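Local coordinates for protein 2,3-dihydroxybenzoate-AMP ligase (Mycobacterium smegmatis, PDB 5KEI) that belongs to the ANL superfamily of AMP-binding enzymes, with a large AMP-binding domain followed by a smaller C-terminal domain, at residues A[338-351]-A[362-374]. Sequence-based numbering, arbitrary orientation.
Sequences AALVRGALTPGLQQ and YTRIGDPPEVLEN
Short helix 369-374 and the strand end and loop before it (362-365) pack by mixed polar and apolar contacts against strand 349-354 and the helix 335-344 that leads into it, near the end of a mixed sheet in the AMP-binding domain. L372 and E373 bury the most surface: L372 CD1 lies 3.6 Å from P347 O and its CB 4.3 Å from L349 CD2, while Q351 NE2 donates to L372 O (2.8 Å) with that oxygen close to the plane of the Q351 amide. A water links the same NE2 to E373 O, and Q376 takes up Q351 OE1. The strand is the last of the parallel run; strand 360-362 returns antiparallel as a beta hairpin, and T363, just past its end, donates N to Q351 O. Because T363 OG1 stands between its backbone N and carbonyl carbon (chi1 46°), it meets Q351 N at 2.9 Å. Q350, extended, reaches T363 O through NE2 at 2.8 Å, its amide turned 47° from the Y362 ring; the Y362 hydroxyl bonds to S237. On the helix side, R342 bends at chi3 (-56°), its NE bonding to P347 O and its NH1 forming a long salt bridge to E373 OE2 (3.3 Å), reached from above the carboxylate plane. P369 CA lies over one guanidinium face, toward its rim, and A338 CB rests 3.7 Å from E373 CA.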
ATOM      1  N   ALA A 338     -20.807   9.658  -7.831  1.00 31.28           N
ATOM      2  CA  ALA A 338     -20.035  10.899  -7.921  1.00 28.92           C
ATOM      3  C   ALA A 338     -20.973  12.079  -7.957  1.00 32.66           C
ATOM      4  O   ALA A 338     -20.727  13.092  -7.290  1.00 32.29           O
ATOM      5  CB  ALA A 338     -19.141  10.905  -9.135  1.00 28.82           C
ATOM      6  N   ALA A 339     -22.056  11.932  -8.724  1.00 32.17           N
ATOM      7  CA  ALA A 339     -23.058  12.990  -8.844  1.00 35.41           C
ATOM      8  C   ALA A 339     -23.633  13.314  -7.487  1.00 30.35           C
ATOM      9  O   ALA A 339     -23.697  14.489  -7.094  1.00 34.01           O
ATOM     10  CB  ALA A 339     -24.183  12.581  -9.819  1.00 33.61           C
ATOM     11  N   LEU A 340     -24.057  12.267  -6.780  1.00 31.54           N
ATOM     12  CA  LEU A 340     -24.640  12.416  -5.442  1.00 35.85           C
ATOM     13  C   LEU A 340     -23.685  13.136  -4.509  1.00 34.61           C
ATOM     14  O   LEU A 340     -24.055  14.080  -3.811  1.00 33.64           O
ATOM     15  CB  LEU A 340     -24.998  11.061  -4.841  1.00 34.58           C
ATOM     16  CG  LEU A 340     -25.613  11.099  -3.440  1.00 30.52           C
ATOM     17  CD1 LEU A 340     -26.969  11.765  -3.500  1.00 34.25           C
ATOM     18  CD2 LEU A 340     -25.746   9.693  -2.900  1.00 28.11           C
ATOM     19  N   VAL A 341     -22.442  12.681  -4.522  1.00 32.29           N
ATOM     20  CA  VAL A 341     -21.430  13.235  -3.651  1.00 31.49           C
ATOM     21  C   VAL A 341     -21.221  14.727  -3.878  1.00 34.06           C
ATOM     22  O   VAL A 341     -21.151  15.492  -2.920  1.00 39.56           O
ATOM     23  CB  VAL A 341     -20.101  12.497  -3.832  1.00 30.39           C
ATOM     24  CG1 VAL A 341     -18.942  13.314  -3.253  1.00 33.37           C
ATOM     25  CG2 VAL A 341     -20.195  11.124  -3.200  1.00 25.70           C
ATOM     26  N   ARG A 342     -21.126  15.178  -5.121  1.00 31.44           N
ATOM     27  CA  ARG A 342     -20.874  16.608  -5.260  1.00 38.97           C
ATOM     28  C   ARG A 342     -22.144  17.412  -5.523  1.00 35.96           C
ATOM     29  O   ARG A 342     -22.100  18.516  -6.043  1.00 43.37           O
ATOM     30  CB  ARG A 342     -19.803  16.881  -6.328  1.00 37.28           C
ATOM     31  CG  ARG A 342     -20.022  16.325  -7.680  1.00 34.64           C
ATOM     32  CD  ARG A 342     -18.751  16.527  -8.506  1.00 34.30           C
ATOM     33  NE  ARG A 342     -18.341  17.932  -8.569  1.00 37.36           N
ATOM     34  CZ  ARG A 342     -18.953  18.871  -9.297  1.00 40.21           C
ATOM     35  NH1 ARG A 342     -20.033  18.581 -10.028  1.00 36.46           N
ATOM     36  NH2 ARG A 342     -18.491  20.114  -9.281  1.00 36.91           N
ATOM     37  N   GLY A 343     -23.279  16.859  -5.129  1.00 39.26           N
ATOM     38  CA  GLY A 343     -24.500  17.637  -5.066  1.00 37.61           C
ATOM     39  C   GLY A 343     -24.928  17.747  -3.615  1.00 41.52           C
ATOM     40  O   GLY A 343     -25.632  18.673  -3.225  1.00 44.16           O
ATOM     41  N   ALA A 344     -24.474  16.796  -2.806  1.00 45.34           N
ATOM     42  CA  ALA A 344     -24.906  16.692  -1.421  1.00 42.91           C
ATOM     43  C   ALA A 344     -23.788  16.983  -0.419  1.00 45.49           C
ATOM     44  O   ALA A 344     -24.067  17.309   0.734  1.00 51.36           O
ATOM     45  CB  ALA A 344     -25.487  15.313  -1.170  1.00 38.00           C
ATOM     46  N   LEU A 345     -22.531  16.868  -0.844  1.00 44.09           N
ATOM     47  CA  LEU A 345     -21.398  17.048   0.079  1.00 43.02           C
ATOM     48  C   LEU A 345     -20.509  18.244  -0.244  1.00 45.41           C
ATOM     49  O   LEU A 345     -20.295  19.104   0.603  1.00 50.42           O
ATOM     50  CB  LEU A 345     -20.524  15.791   0.116  1.00 43.07           C
ATOM     51  CG  LEU A 345     -21.046  14.550   0.836  1.00 41.92           C
ATOM     52  CD1 LEU A 345     -19.955  13.476   0.852  1.00 37.43           C
ATOM     53  CD2 LEU A 345     -21.485  14.901   2.252  1.00 39.45           C
ATOM     54  N   THR A 346     -19.970  18.265  -1.458  1.00 40.66           N
ATOM     55  CA  THR A 346     -19.042  19.299  -1.904  1.00 36.27           C
ATOM     56  C   THR A 346     -18.736  19.092  -3.390  1.00 41.07           C
ATOM     57  O   THR A 346     -18.501  17.959  -3.827  1.00 39.77           O
ATOM     58  CB  THR A 346     -17.697  19.305  -1.095  1.00 37.94           C
ATOM     59  OG1 THR A 346     -16.789  20.242  -1.688  1.00 34.72           O
ATOM     60  CG2 THR A 346     -17.034  17.917  -1.077  1.00 34.73           C
ATOM     61  N   PRO A 347     -18.737  20.186  -4.176  1.00 39.66           N
ATOM     62  CA  PRO A 347     -18.356  20.069  -5.586  1.00 35.08           C
ATOM     63  C   PRO A 347     -16.881  19.705  -5.708  1.00 32.79           C
ATOM     64  O   PRO A 347     -16.439  19.257  -6.770  1.00 31.24           O
ATOM     65  CB  PRO A 347     -18.633  21.469  -6.148  1.00 37.30           C
ATOM     66  CG  PRO A 347     -18.547  22.371  -4.973  1.00 38.21           C
ATOM     67  CD  PRO A 347     -19.035  21.579  -3.794  1.00 34.82           C
ATOM     68  N   GLY A 348     -16.146  19.905  -4.612  1.00 33.14           N
ATOM     69  CA  GLY A 348     -14.706  19.709  -4.560  1.00 31.45           C
ATOM     70  C   GLY A 348     -14.284  18.252  -4.457  1.00 31.79           C
ATOM     71  O   GLY A 348     -13.376  17.919  -3.711  1.00 35.09           O
ATOM     72  N   LEU A 349     -14.958  17.393  -5.211  1.00 29.89           N
ATOM     73  CA  LEU A 349     -14.623  15.990  -5.313  1.00 31.21           C
ATOM     74  C   LEU A 349     -13.324  15.841  -6.074  1.00 29.71           C
ATOM     75  O   LEU A 349     -13.086  16.552  -7.056  1.00 33.87           O
ATOM     76  CB  LEU A 349     -15.741  15.217  -6.023  1.00 27.21           C
ATOM     77  CG  LEU A 349     -15.421  13.847  -6.635  1.00 30.11           C
ATOM     78  CD1 LEU A 349     -15.221  12.797  -5.539  1.00 29.53           C
ATOM     79  CD2 LEU A 349     -16.498  13.409  -7.653  1.00 23.17           C
ATOM     80  N   GLN A 350     -12.475  14.933  -5.612  1.00 22.90           N
ATOM     81  CA  GLN A 350     -11.328  14.523  -6.405  1.00 24.08           C
ATOM     82  C   GLN A 350     -11.302  13.016  -6.457  1.00 26.06           C
ATOM     83  O   GLN A 350     -11.376  12.365  -5.417  1.00 24.56           O
ATOM     84  CB  GLN A 350     -10.034  15.053  -5.820  1.00 25.66           C
ATOM     85  CG  GLN A 350      -8.808  14.658  -6.601  1.00 23.79           C
ATOM     86  CD  GLN A 350      -7.560  15.051  -5.872  1.00 27.75           C
ATOM     87  OE1 GLN A 350      -7.348  14.619  -4.740  1.00 29.99           O
ATOM     88  NE2 GLN A 350      -6.731  15.890  -6.494  1.00 26.40           N
ATOM     89  N   GLN A 351     -11.238  12.450  -7.658  1.00 26.81           N
ATOM     90  CA  GLN A 351     -11.123  11.004  -7.765  1.00 27.57           C
ATOM     91  C   GLN A 351      -9.651  10.625  -7.746  1.00 30.06           C
ATOM     92  O   GLN A 351      -8.797  11.286  -8.368  1.00 29.28           O
ATOM     93  CB  GLN A 351     -11.828  10.463  -9.018  1.00 26.39           C
ATOM     94  CG  GLN A 351     -13.355  10.620  -8.967  1.00 28.69           C
ATOM     95  CD  GLN A 351     -14.132   9.525  -9.719  1.00 29.58           C
ATOM     96  OE1 GLN A 351     -13.768   8.352  -9.683  1.00 27.30           O
ATOM     97  NE2 GLN A 351     -15.213   9.919 -10.397  1.00 31.96           N
ATOM     98  N   TYR A 362      -4.797  11.193 -10.180  1.00 27.01           N
ATOM     99  CA  TYR A 362      -5.693  12.171  -9.566  1.00 26.48           C
ATOM    100  C   TYR A 362      -6.417  12.958 -10.631  1.00 28.62           C
ATOM    101  O   TYR A 362      -5.852  13.229 -11.694  1.00 28.41           O
ATOM    102  CB  TYR A 362      -4.952  13.203  -8.718  1.00 26.07           C
ATOM    103  CG  TYR A 362      -4.168  12.737  -7.531  1.00 29.47           C
ATOM    104  CD1 TYR A 362      -4.741  12.699  -6.265  1.00 27.77           C
ATOM    105  CD2 TYR A 362      -2.830  12.425  -7.651  1.00 24.87           C
ATOM    106  CE1 TYR A 362      -4.005  12.308  -5.169  1.00 27.42           C
ATOM    107  CE2 TYR A 362      -2.102  12.022  -6.569  1.00 26.80           C
ATOM    108  CZ  TYR A 362      -2.689  11.979  -5.332  1.00 23.17           C
ATOM    109  OH  TYR A 362      -1.937  11.600  -4.254  1.00 25.31           O
ATOM    110  N   THR A 363      -7.637  13.374 -10.329  1.00 25.84           N
ATOM    111  CA  THR A 363      -8.222  14.493 -11.042  1.00 26.79           C
ATOM    112  C   THR A 363      -7.576  15.758 -10.467  1.00 29.71           C
ATOM    113  O   THR A 363      -7.177  15.791  -9.299  1.00 28.39           O
ATOM    114  CB  THR A 363      -9.757  14.529 -10.910  1.00 28.18           C
ATOM    115  OG1 THR A 363     -10.144  14.307  -9.541  1.00 23.83           O
ATOM    116  CG2 THR A 363     -10.377  13.466 -11.781  1.00 25.04           C
ATOM    117  N   ARG A 364      -7.433  16.786 -11.286  1.00 31.06           N
ATOM    118  CA  ARG A 364      -6.817  18.023 -10.806  1.00 30.13           C
ATOM    119  C   ARG A 364      -7.881  18.951 -10.194  1.00 30.41           C
ATOM    120  O   ARG A 364      -9.091  18.777 -10.418  1.00 29.95           O
ATOM    121  CB  ARG A 364      -6.052  18.713 -11.937  1.00 28.44           C
ATOM    122  CG  ARG A 364      -5.003  17.822 -12.658  1.00 31.79           C
ATOM    123  CD  ARG A 364      -4.225  16.925 -11.693  1.00 36.11           C
ATOM    124  NE  ARG A 364      -2.856  16.610 -12.120  1.00 29.45           N
ATOM    125  CZ  ARG A 364      -2.439  15.409 -12.507  1.00 32.09           C
ATOM    126  NH1 ARG A 364      -3.281  14.387 -12.541  1.00 30.57           N
ATOM    127  NH2 ARG A 364      -1.169  15.226 -12.859  1.00 36.65           N
ATOM    128  N   ILE A 365      -7.437  19.916  -9.397  1.00 30.64           N
ATOM    129  CA  ILE A 365      -8.348  20.709  -8.570  1.00 32.62           C
ATOM    130  C   ILE A 365      -9.340  21.563  -9.375  1.00 41.93           C
ATOM    131  O   ILE A 365     -10.526  21.647  -9.029  1.00 49.71           O
ATOM    132  CB  ILE A 365      -7.570  21.620  -7.607  1.00 40.38           C
ATOM    133  CG1 ILE A 365      -6.838  20.772  -6.569  1.00 34.39           C
ATOM    134  CG2 ILE A 365      -8.509  22.587  -6.899  1.00 38.82           C
ATOM    135  CD1 ILE A 365      -7.724  19.843  -5.823  1.00 27.00           C
ATOM    136  N   GLY A 366      -8.900  22.168 -10.468  1.00 35.79           N
ATOM    137  CA  GLY A 366      -9.866  22.924 -11.255  1.00 40.03           C
ATOM    138  C   GLY A 366     -10.712  22.169 -12.277  1.00 35.16           C
ATOM    139  O   GLY A 366     -11.480  22.786 -13.008  1.00 36.39           O
ATOM    140  N   ASP A 367     -10.579  20.844 -12.339  1.00 37.58           N
ATOM    141  CA  ASP A 367     -11.133  20.063 -13.454  1.00 32.61           C
ATOM    142  C   ASP A 367     -12.644  20.127 -13.601  1.00 32.65           C
ATOM    143  O   ASP A 367     -13.364  20.140 -12.602  1.00 34.56           O
ATOM    144  CB  ASP A 367     -10.723  18.601 -13.328  1.00 34.61           C
ATOM    145  CG  ASP A 367      -9.375  18.353 -13.896  1.00 37.66           C
ATOM    146  OD1 ASP A 367      -8.872  19.295 -14.544  1.00 34.18           O
ATOM    147  OD2 ASP A 367      -8.833  17.237 -13.717  1.00 34.71           O
ATOM    148  N   PRO A 368     -13.126  20.142 -14.862  1.00 33.64           N
ATOM    149  CA  PRO A 368     -14.556  20.177 -15.184  1.00 33.91           C
ATOM    150  C   PRO A 368     -15.346  19.041 -14.546  1.00 32.07           C
ATOM    151  O   PRO A 368     -14.822  17.946 -14.397  1.00 33.64           O
ATOM    152  CB  PRO A 368     -14.577  20.061 -16.718  1.00 32.81           C
ATOM    153  CG  PRO A 368     -13.216  19.709 -17.126  1.00 31.64           C
ATOM    154  CD  PRO A 368     -12.307  20.246 -16.080  1.00 31.74           C
ATOM    155  N   PRO A 369     -16.607  19.307 -14.181  1.00 34.31           N
ATOM    156  CA  PRO A 369     -17.461  18.329 -13.497  1.00 31.34           C
ATOM    157  C   PRO A 369     -17.547  16.965 -14.203  1.00 34.83           C
ATOM    158  O   PRO A 369     -17.620  15.944 -13.517  1.00 33.48           O
ATOM    159  CB  PRO A 369     -18.832  19.025 -13.474  1.00 28.40           C
ATOM    160  CG  PRO A 369     -18.490  20.498 -13.464  1.00 35.64           C
ATOM    161  CD  PRO A 369     -17.287  20.604 -14.373  1.00 34.07           C
ATOM    162  N   GLU A 370     -17.529  16.941 -15.534  1.00 31.95           N
ATOM    163  CA  GLU A 370     -17.606  15.674 -16.252  1.00 35.29           C
ATOM    164  C   GLU A 370     -16.341  14.847 -16.029  1.00 34.24           C
ATOM    165  O   GLU A 370     -16.383  13.613 -16.077  1.00 35.17           O
ATOM    166  CB  GLU A 370     -17.847  15.889 -17.757  1.00 34.79           C
ATOM    167  CG  GLU A 370     -16.863  16.815 -18.467  1.00 45.55           C
ATOM    168  CD  GLU A 370     -17.255  18.303 -18.418  1.00 48.14           C
ATOM    169  OE1 GLU A 370     -18.185  18.672 -17.655  1.00 46.10           O
ATOM    170  OE2 GLU A 370     -16.624  19.102 -19.159  1.00 47.02           O
ATOM    171  N   VAL A 371     -15.227  15.530 -15.773  1.00 33.18           N
ATOM    172  CA  VAL A 371     -13.970  14.851 -15.493  1.00 34.67           C
ATOM    173  C   VAL A 371     -13.938  14.329 -14.047  1.00 32.74           C
ATOM    174  O   VAL A 371     -13.466  13.215 -13.798  1.00 27.99           O
ATOM    175  CB  VAL A 371     -12.780  15.773 -15.767  1.00 30.84           C
ATOM    176  CG1 VAL A 371     -11.473  15.172 -15.224  1.00 31.59           C
ATOM    177  CG2 VAL A 371     -12.663  16.002 -17.259  1.00 29.41           C
ATOM    178  N   LEU A 372     -14.470  15.117 -13.113  1.00 30.27           N
ATOM    179  CA  LEU A 372     -14.572  14.708 -11.717  1.00 29.45           C
ATOM    180  C   LEU A 372     -15.496  13.497 -11.541  1.00 32.49           C
ATOM    181  O   LEU A 372     -15.291  12.670 -10.654  1.00 32.99           O
ATOM    182  CB  LEU A 372     -15.093  15.855 -10.849  1.00 26.88           C
ATOM    183  CG  LEU A 372     -14.325  17.172 -10.838  1.00 32.07           C
ATOM    184  CD1 LEU A 372     -14.969  18.174  -9.882  1.00 29.36           C
ATOM    185  CD2 LEU A 372     -12.863  16.947 -10.482  1.00 29.44           C
ATOM    186  N   GLU A 373     -16.510  13.394 -12.390  1.00 31.61           N
ATOM    187  CA  GLU A 373     -17.567  12.418 -12.174  1.00 31.79           C
ATOM    188  C   GLU A 373     -17.407  11.172 -13.048  1.00 31.84           C
ATOM    189  O   GLU A 373     -17.941  10.125 -12.712  1.00 31.38           O
ATOM    190  CB  GLU A 373     -18.949  13.064 -12.400  1.00 31.31           C
ATOM    191  CG  GLU A 373     -19.323  14.073 -11.303  1.00 37.68           C
ATOM    192  CD  GLU A 373     -20.734  14.669 -11.421  1.00 42.51           C
ATOM    193  OE1 GLU A 373     -21.488  14.302 -12.350  1.00 47.13           O
ATOM    194  OE2 GLU A 373     -21.090  15.519 -10.567  1.00 43.37           O
ATOM    195  N   ASN A 374     -16.653  11.255 -14.139  1.00 29.80           N
ATOM    196  CA  ASN A 374     -16.568  10.101 -15.030  1.00 30.19           C
ATOM    197  C   ASN A 374     -15.172   9.544 -15.258  1.00 31.66           C
ATOM    198  O   ASN A 374     -15.003   8.651 -16.095  1.00 26.32           O
ATOM    199  CB  ASN A 374     -17.173  10.441 -16.392  1.00 30.67           C
ATOM    200  CG  ASN A 374     -18.628  10.813 -16.294  1.00 31.12           C
ATOM    201  OD1 ASN A 374     -19.499   9.954 -16.359  1.00 34.33           O
ATOM    202  ND2 ASN A 374     -18.900  12.100 -16.139  1.00 28.92           N
TER
HETATM  203  O   HOH W   1     -10.285  16.991  -8.602  1.00 27.20           O
HETATM  204  O   HOH W   2     -16.782   7.626 -12.143  1.00 27.50           O